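Local coordinates for protein nourseothricin acetyltransferase (Streptomyces noursei, PDB 5C82) that probably transfers an acetyl group to the antibiotic nourseothricin and so confers resistance to it, at residues Phe36-Thr41 and Phe45-Val50; Glu24-Ser29 and Ala92-Val97. The protein carries 1 engineered substitution. All blocks are in the same frame, centred on the assembly; numbering follows the deposited sequence.

Contact 1. Residues Phe36-Thr41 and Phe45-Val50; sequences FRVTAT and FTLREV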
loop_
_atom_site.group_PDB
_atom_site.type_symbol
_atom_site.label_atom_id
_atom_site.label_comp_id
_atom_site.label_asym_id
_atom_site.label_seq_id
_atom_site.Cartn_x
_atom_site.Cartn_y
_atom_site.Cartn_z
ATOM N N PHE A 36 2.159 18.732 4.678
ATOM C CA PHE A 36 2.162 18.600 3.225
ATOM C C PHE A 36 0.714 18.372 2.863
ATOM O O PHE A 36 0.102 17.393 3.320
ATOM C CB PHE A 36 3.077 17.476 2.736
ATOM C CG PHE A 36 4.547 17.853 2.721
ATOM C CD1 PHE A 36 5.320 17.756 3.875
ATOM C CD2 PHE A 36 5.167 18.267 1.537
ATOM C CE1 PHE A 36 6.682 18.084 3.855
ATOM C CE2 PHE A 36 6.528 18.588 1.514
ATOM C CZ PHE A 36 7.283 18.482 2.672
ATOM N N ARG A 37 0.128 19.374 2.194
ATOM C CA ARG A 37 -1.256 19.344 1.735
ATOM C C ARG A 37 -1.248 18.538 0.460
ATOM O O ARG A 37 -0.408 18.768 -0.426
ATOM C CB ARG A 37 -1.787 20.775 1.464
ATOM C CG ARG A 37 -3.269 20.811 1.045
ATOM C CD ARG A 37 -3.768 22.230 0.892
ATOM N NE ARG A 37 -3.965 22.879 2.191
ATOM C CZ ARG A 37 -4.060 24.195 2.370
ATOM N NH1 ARG A 37 -3.963 25.023 1.335
ATOM N NH2 ARG A 37 -4.234 24.692 3.587
ATOM N N VAL A 38 -2.151 17.556 0.402
ATOM C CA VAL A 38 -2.303 16.658 -0.732
ATOM C C VAL A 38 -3.538 17.111 -1.523
ATOM O O VAL A 38 -4.626 17.234 -0.957
ATOM C CB VAL A 38 -2.385 15.163 -0.296
ATOM C CG1 VAL A 38 -2.674 14.263 -1.484
ATOM C CG2 VAL A 38 -1.111 14.717 0.420
ATOM N N THR A 39 -3.352 17.377 -2.812
ATOM C CA THR A 39 -4.433 17.805 -3.697
ATOM C C THR A 39 -4.624 16.773 -4.822
ATOM O O THR A 39 -3.686 16.484 -5.575
ATOM C CB THR A 39 -4.140 19.226 -4.232
ATOM O OG1 THR A 39 -4.155 20.147 -3.147
ATOM C CG2 THR A 39 -5.112 19.673 -5.319
ATOM N N ALA A 40 -5.844 16.223 -4.917
ATOM C CA ALA A 40 -6.209 15.307 -5.987
ATOM C C ALA A 40 -6.613 16.201 -7.170
ATOM O O ALA A 40 -7.540 17.000 -7.055
ATOM C CB ALA A 40 -7.373 14.428 -5.559
ATOM N N THR A 41 -5.846 16.133 -8.267
ATOM C CA THR A 41 -6.068 16.961 -9.463
ATOM C C THR A 41 -6.972 16.266 -10.502
ATOM O O THR A 41 -7.314 16.871 -11.520
ATOM C CB THR A 41 -4.722 17.382 -10.077
ATOM O OG1 THR A 41 -4.038 16.206 -10.499
ATOM C CG2 THR A 41 -3.845 18.125 -9.097
ATOM N N PHE A 45 -1.900 13.617 -8.375
ATOM C CA PHE A 45 -1.839 14.237 -7.057
ATOM C C PHE A 45 -0.698 15.179 -6.962
ATOM O O PHE A 45 0.362 14.909 -7.511
ATOM C CB PHE A 45 -1.702 13.179 -5.936
ATOM C CG PHE A 45 -2.775 12.130 -5.962
ATOM C CD1 PHE A 45 -3.995 12.345 -5.330
ATOM C CD2 PHE A 45 -2.577 10.926 -6.636
ATOM C CE1 PHE A 45 -5.015 11.386 -5.401
ATOM C CE2 PHE A 45 -3.585 9.958 -6.677
ATOM C CZ PHE A 45 -4.796 10.196 -6.061
ATOM N N THR A 46 -0.882 16.240 -6.196
ATOM C CA THR A 46 0.165 17.204 -5.911
ATOM C C THR A 46 0.292 17.395 -4.396
ATOM O O THR A 46 -0.696 17.350 -3.673
ATOM C CB THR A 46 0.006 18.501 -6.727
ATOM O OG1 THR A 46 1.170 19.293 -6.517
ATOM C CG2 THR A 46 -1.207 19.306 -6.335
ATOM N N LEU A 47 1.527 17.592 -3.936
ATOM C CA LEU A 47 1.874 17.802 -2.541
ATOM C C LEU A 47 2.505 19.160 -2.430
ATOM O O LEU A 47 3.366 19.499 -3.224
ATOM C CB LEU A 47 2.891 16.753 -2.040
ATOM C CG LEU A 47 2.357 15.421 -1.517
ATOM C CD1 LEU A 47 1.770 14.551 -2.655
ATOM C CD2 LEU A 47 3.468 14.665 -0.848
ATOM N N ARG A 48 2.085 19.933 -1.441
ATOM C CA ARG A 48 2.643 21.247 -1.188
ATOM C C ARG A 48 2.736 21.430 0.297
ATOM O O ARG A 48 1.736 21.264 0.988
ATOM C CB ARG A 48 1.751 22.339 -1.806
ATOM C CG ARG A 48 2.377 23.738 -1.803
ATOM C CD ARG A 48 1.581 24.745 -2.634
ATOM N NE ARG A 48 0.180 24.845 -2.214
ATOM C CZ ARG A 48 -0.339 25.867 -1.537
ATOM N NH1 ARG A 48 0.418 26.907 -1.202
ATOM N NH2 ARG A 48 -1.623 25.861 -1.196
ATOM N N GLU A 49 3.923 21.778 0.789
ATOM C CA GLU A 49 4.145 22.086 2.200
ATOM C C GLU A 49 3.534 23.464 2.500
ATOM O O GLU A 49 3.846 24.446 1.829
ATOM C CB GLU A 49 5.628 22.070 2.542
ATOM C CG GLU A 49 5.856 22.005 4.047
ATOM C CD GLU A 49 7.303 21.870 4.454
ATOM O OE1 GLU A 49 8.175 21.846 3.557
ATOM O OE2 GLU A 49 7.570 21.748 5.671
ATOM N N VAL A 50 2.592 23.491 3.442
ATOM C CA VAL A 50 1.857 24.678 3.837
ATOM C C VAL A 50 2.017 24.967 5.331
ATOM O O VAL A 50 2.030 24.024 6.132
ATOM C CB VAL A 50 0.350 24.612 3.434
ATOM C CG1 VAL A 50 0.151 24.769 1.917
ATOM C CG2 VAL A 50 -0.327 23.345 3.951
#

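Contact 2. Residues Glu24-Ser29 and Ala92-Val97; sequences EALDGS and AGFVVV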
loop_
_atom_site.group_PDB
_atom_site.type_symbol
_atom_site.label_atom_id
_atom_site.label_comp_id
_atom_site.label_asym_id
_atom_site.label_seq_id
_atom_site.Cartn_x
_atom_site.Cartn_y
_atom_site.Cartn_z
ATOM N N GLU A 24 6.033 0.401 23.641
ATOM C CA GLU A 24 4.650 0.873 23.801
ATOM C C GLU A 24 4.616 2.287 24.400
ATOM O O GLU A 24 3.986 3.170 23.825
ATOM C CB GLU A 24 3.869 -0.092 24.721
ATOM C CG GLU A 24 2.926 -1.043 23.998
ATOM C CD GLU A 24 2.431 -2.225 24.821
ATOM O OE1 GLU A 24 2.021 -2.021 25.987
ATOM O OE2 GLU A 24 2.428 -3.357 24.283
ATOM N N ALA A 25 5.324 2.492 25.530
ATOM C CA ALA A 25 5.401 3.747 26.285
ATOM C C ALA A 25 6.105 4.890 25.582
ATOM O O ALA A 25 5.898 6.044 25.973
ATOM C CB ALA A 25 6.074 3.505 27.627
ATOM N N LEU A 26 6.998 4.590 24.619
ATOM C CA LEU A 26 7.761 5.623 23.927
ATOM C C LEU A 26 6.816 6.597 23.228
ATOM O O LEU A 26 5.853 6.195 22.568
ATOM C CB LEU A 26 8.802 5.020 22.964
ATOM C CG LEU A 26 9.775 5.999 22.270
ATOM C CD1 LEU A 26 11.164 5.396 22.165
ATOM C CD2 LEU A 26 9.264 6.386 20.894
ATOM N N ASP A 27 7.104 7.875 23.413
ATOM C CA ASP A 27 6.336 8.994 22.905
ATOM C C ASP A 27 6.618 9.295 21.424
ATOM O O ASP A 27 7.567 10.007 21.104
ATOM C CB ASP A 27 6.613 10.226 23.791
ATOM C CG ASP A 27 5.735 11.433 23.523
ATOM O OD1 ASP A 27 4.608 11.246 23.009
ATOM O OD2 ASP A 27 6.136 12.551 23.907
ATOM N N GLY A 28 5.744 8.813 20.551
ATOM C CA GLY A 28 5.839 9.068 19.120
ATOM C C GLY A 28 5.124 10.330 18.668
ATOM O O GLY A 28 4.941 10.543 17.465
ATOM N N SER A 29 4.712 11.187 19.622
ATOM C CA SER A 29 3.980 12.404 19.284
ATOM C C SER A 29 4.926 13.460 18.777
ATOM O O SER A 29 6.127 13.369 19.015
ATOM C CB SER A 29 3.182 12.919 20.483
ATOM O OG SER A 29 4.074 13.376 21.485
ATOM N N ALA A 92 15.497 5.149 23.584
ATOM C CA ALA A 92 15.648 6.374 22.808
ATOM C C ALA A 92 14.866 6.235 21.519
ATOM O O ALA A 92 14.420 7.247 20.951
ATOM C CB ALA A 92 17.117 6.630 22.502
ATOM N N GLY A 93 14.702 4.990 21.065
ATOM C CA GLY A 93 14.006 4.739 19.819
ATOM C C GLY A 93 14.001 3.304 19.368
ATOM O O GLY A 93 14.725 2.472 19.917
ATOM N N PHE A 94 13.144 3.012 18.369
ATOM C CA PHE A 94 13.025 1.678 17.780
ATOM C C PHE A 94 12.645 1.752 16.315
ATOM O O PHE A 94 12.113 2.764 15.853
ATOM C CB PHE A 94 12.019 0.789 18.574
ATOM C CG PHE A 94 10.578 1.237 18.487
ATOM C CD1 PHE A 94 10.065 2.162 19.390
ATOM C CD2 PHE A 94 9.734 0.738 17.494
ATOM C CE1 PHE A 94 8.742 2.599 19.293
ATOM C CE2 PHE A 94 8.410 1.184 17.389
ATOM C CZ PHE A 94 7.920 2.110 18.290
ATOM N N VAL A 95 12.862 0.668 15.599
ATOM C CA VAL A 95 12.463 0.529 14.186
ATOM C C VAL A 95 11.980 -0.915 14.000
ATOM O O VAL A 95 12.627 -1.862 14.466
ATOM C CB VAL A 95 13.563 0.959 13.149
ATOM C CG1 VAL A 95 14.792 0.052 13.188
ATOM C CG2 VAL A 95 12.997 1.031 11.732
ATOM N N VAL A 96 10.821 -1.067 13.379
ATOM C CA VAL A 96 10.247 -2.373 13.096
ATOM C C VAL A 96 10.333 -2.493 11.588
ATOM O O VAL A 96 9.913 -1.578 10.866
ATOM C CB VAL A 96 8.783 -2.544 13.625
ATOM C CG1 VAL A 96 8.261 -3.965 13.375
ATOM C CG2 VAL A 96 8.672 -2.177 15.105
ATOM N N VAL A 97 10.903 -3.604 11.122
ATOM C CA VAL A 97 11.073 -3.905 9.709
ATOM C C VAL A 97 10.453 -5.243 9.370
ATOM O O VAL A 97 10.379 -6.143 10.219
ATOM C CB VAL A 97 12.539 -3.765 9.193
ATOM C CG1 VAL A 97 13.107 -2.376 9.491
ATOM C CG2 VAL A 97 13.470 -4.868 9.722
#

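Contact 1. Residues Phe36-Thr41 and Phe45-Val50
The Phe36 ring carries Glu49 on one face: Glu49 CB sits 3.9 Å from the centroid of the Phe36 ring, 17° off its normal, a CH-pi contact. The Glu49 carboxylate follows, stacked on the same ring with the planes 19° apart. This pair lies near one end of an antiparallel beta hairpin, strands 34-40 and 44-58. Glu49 CG is anti to the backbone N (chi1 -164°) and the chain runs on extended, which carries the acid along the ring. Thr34 OG1 bonds OE2 and His155 NE2 bonds OE1. On the other side of the hairpin the two methyls of Val50 each cover a face of one guanidinium. Its CG2 lies over one face of Arg37, off to one side of the group, and its CG1 over the centre of one face of Arg48. Arg37 NH1 and Arg48 NH2 are 3.5 Å apart, so two positive groups come near each other.

Phe36, Val38, Ala40, Phe45, Leu47 and Glu49 share one side of the hairpin. There Val38 CG2 meets Leu47 CG at 4.0 Å, and both side chains pack against strands 163-168 and 182-188. Phe45 and Thr46 pair with a strand of the second subunit, so the sheet continues across the interface. Four backbone hydrogen bonds tie the hairpin, two each at Arg37-Arg48 and Thr39-Thr46. Beside the latter, Thr46 CG2 touches Thr39 CB at 3.6 Å.

Contact 2. Residues Glu24-Ser29 and Ala92-Val97
Leu26 has CG anti to its own backbone N (chi1 -174°), and this lets both methyls reach strand 91-100. Phe94 has CG between its backbone N and carbonyl carbon (chi1 68°), and its ring comes to meet one of them. The strand belongs to the central mixed sheet of the GNAT fold. Its start is a classic beta bulge, in which Ala92 and Gly93 both face Ala84 on strand 79-85.

The two branches of Leu26 do different work. CD1 rests on the backbone of the bulge, with Leu26 CD1 3.7 Å from Gly93 N. A Gly93 side chain is absent here, so this part of the contact is methyl against main chain. CD2 reaches the ring instead, and Leu26 CD2 is 4.1 Å from Phe94 CE1. It approaches obliquely. The two side chains run past one another, pointing opposite ways. The contact is small, 138 Å² over both segments, and apolar.

Leu26 is the first residue to leave helical geometry after helix 20-25. The contact therefore lays the exit of that helix on the sheet. Leu26 also touches Glu112 on strand 105-113, and Phe94 packs on Asp110 of the same strand and on Val83 of strand 79-85. Beyond Leu26 the chain turns away from the strand. Ser29 O accepts a hydrogen bond from Arg118. Within this turn Ser29 OG donates to Asp27 OD1 at 2.7 Å, coming from above the carboxylate plane, 35° out of it.

Overall arrangement
The two contacts lie on opposite sides of the chain's centre. Their own centres are 28 Å apart and their nearest atoms about 15 Å apart, so they do not touch. In sequence, both segments of contact 1 fall between the two segments of contact 2. Contact 2 is buried, its centre about 10 Å from the centre of the chain, and joins a helix end to the seven-stranded sheet. Contact 1 is at the surface, its centre about 20 Å from the centre of the chain, in the separate three-stranded sheet that meets the second subunit. The hairpin of contact 1 packs on strands 163-168 and 182-188, at the other end of the central sheet from strand 11-14.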